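Local coordinates for protein putative short-chain dehydrogenase/reductase (Burkholderia xenovorans, PDB 5K9Z) that probably works as an NAD- or NADP-dependent oxidoreductase of the short-chain dehydrogenase/reductase family, acting on CH-OH groups, at residues A208-A213 against G220-P225. Sequence-based numbering, arbitrary orientation.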
loop_
_atom_site.group_PDB
_atom_site.type_symbol
_atom_site.label_atom_id
_atom_site.label_comp_id
_atom_site.label_asym_id
_atom_site.label_seq_id
_atom_site.Cartn_x
_atom_site.Cartn_y
_atom_site.Cartn_z
ATOM N N ALA C 208 21.529 -1.303 -20.677
ATOM C CA ALA C 208 20.688 -0.150 -20.368
ATOM C C ALA C 208 19.745 -0.447 -19.201
ATOM O O ALA C 208 19.605 0.366 -18.282
ATOM C CB ALA C 208 19.897 0.273 -21.607
ATOM N N ALA C 209 19.103 -1.619 -19.210
ATOM C CA ALA C 209 18.207 -1.955 -18.110
ATOM C C ALA C 209 18.967 -2.148 -16.791
ATOM O O ALA C 209 18.456 -1.775 -15.728
ATOM C CB ALA C 209 17.380 -3.197 -18.463
ATOM N N ILE C 210 20.179 -2.713 -16.833
ATOM C CA ILE C 210 20.974 -2.873 -15.614
ATOM C C ILE C 210 21.340 -1.510 -15.027
ATOM O O ILE C 210 21.205 -1.278 -13.816
ATOM C CB ILE C 210 22.228 -3.720 -15.898
ATOM C CG1 ILE C 210 21.844 -5.163 -16.224
ATOM C CG2 ILE C 210 23.185 -3.682 -14.712
ATOM C CD1 ILE C 210 23.021 -5.987 -16.715
ATOM N N ASP C 211 21.824 -0.594 -15.877
ATOM C CA ASP C 211 22.098 0.777 -15.446
ATOM C C ASP C 211 20.867 1.419 -14.815
ATOM O O ASP C 211 20.939 1.977 -13.710
ATOM C CB ASP C 211 22.565 1.621 -16.636
ATOM C CG ASP C 211 24.003 1.351 -17.023
ATOM O OD1 ASP C 211 24.579 0.357 -16.531
ATOM O OD2 ASP C 211 24.558 2.132 -17.835
ATOM N N ALA C 212 19.731 1.368 -15.522
ATOM C CA ALA C 212 18.487 1.960 -15.029
ATOM C C ALA C 212 18.102 1.393 -13.674
ATOM O O ALA C 212 17.713 2.136 -12.767
ATOM C CB ALA C 212 17.358 1.710 -16.023
ATOM N N ALA C 213 18.160 0.066 -13.538
ATOM C CA ALA C 213 17.801 -0.565 -12.277
ATOM C C ALA C 213 18.763 -0.164 -11.161
ATOM O O ALA C 213 18.349 -0.031 -10.008
ATOM C CB ALA C 213 17.770 -2.079 -12.448
ATOM N N GLY C 220 21.160 0.521 -4.512
ATOM C CA GLY C 220 22.279 0.877 -5.354
ATOM C C GLY C 220 22.730 -0.189 -6.324
ATOM O O GLY C 220 23.720 0.027 -7.019
ATOM N N THR C 221 22.140 -1.386 -6.285
ATOM C CA THR C 221 22.466 -2.515 -7.147
ATOM C C THR C 221 21.253 -2.938 -7.983
ATOM O O THR C 221 20.112 -2.769 -7.546
ATOM C CB THR C 221 22.943 -3.696 -6.299
ATOM O OG1 THR C 221 21.942 -3.969 -5.307
ATOM C CG2 THR C 221 24.281 -3.356 -5.615
ATOM N N PRO C 222 21.472 -3.521 -9.164
ATOM C CA PRO C 222 20.348 -3.802 -10.073
ATOM C C PRO C 222 19.606 -5.097 -9.748
ATOM O O PRO C 222 20.205 -6.128 -9.428
ATOM C CB PRO C 222 21.028 -3.891 -11.445
ATOM C CG PRO C 222 22.398 -4.374 -11.139
ATOM C CD PRO C 222 22.779 -3.776 -9.804
ATOM N N LEU C 223 18.277 -5.029 -9.832
ATOM C CA LEU C 223 17.445 -6.224 -9.720
ATOM C C LEU C 223 17.610 -7.101 -10.963
ATOM O O LEU C 223 17.533 -6.611 -12.094
ATOM C CB LEU C 223 15.989 -5.827 -9.539
ATOM C CG LEU C 223 14.974 -6.970 -9.507
ATOM C CD1 LEU C 223 15.285 -7.927 -8.371
ATOM C CD2 LEU C 223 13.574 -6.406 -9.364
ATOM N N MET C 224 17.889 -8.388 -10.756
ATOM C CA MET C 224 18.097 -9.277 -11.900
ATOM C C MET C 224 16.941 -10.272 -12.004
ATOM O O MET C 224 16.300 -10.577 -11.000
ATOM C CB MET C 224 19.433 -10.037 -11.806
ATOM C CG MET C 224 20.671 -9.125 -11.759
ATOM S SD MET C 224 20.881 -8.150 -13.276
ATOM C CE MET C 224 21.136 -9.419 -14.517
ATOM N N PRO C 225 16.626 -10.769 -13.209
ATOM C CA PRO C 225 15.494 -11.707 -13.335
ATOM C C PRO C 225 15.633 -12.940 -12.473
ATOM O O PRO C 225 14.620 -13.482 -12.019
ATOM C CB PRO C 225 15.495 -12.064 -14.821
ATOM C CG PRO C 225 16.230 -10.956 -15.487
ATOM C CD PRO C 225 17.272 -10.504 -14.506
HETATM O O HOH W 1 17.120 -2.654 -8.974
#
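The ring of Pro222 turns its CB-CG edge to helix 205-216, between Ile210 and Ala213. In this Rossmann-fold short-chain dehydrogenase/reductase, the contact folds a loop back on the helix before it. At one end of the edge CG touches Ile210 CG2 at 3.7 Å. At the other end CB lies 3.9 Å from Ala213 CB. Ile210 O is displaced further toward the same face of the ring, just beyond the CB corner, 3.5 Å from Pro222 CB. Thr214 OG1 donates a hydrogen bond to this O.

Helix and loop both follow strand 184-191, in the region that often covers the substrate pocket in relatives. The next helix, 225-236, reaches back to the loop through Glu227 OE2, which accepts from Met224 N.

Ile210 has CG2 anti to the backbone N, which sets it against the CG corner of the proline. CG1 lies beside that N (chi1 -68°) and faces Met224. The Met224 chain folds back at each torsion, which brings SD to 4.3 Å from Ile210 CG1.

One water links the helix and the loop. It donates to Ala213 O at 3.1 Å and more weakly to Thr221 O. It accepts from Leu223 N at 2.8 Å.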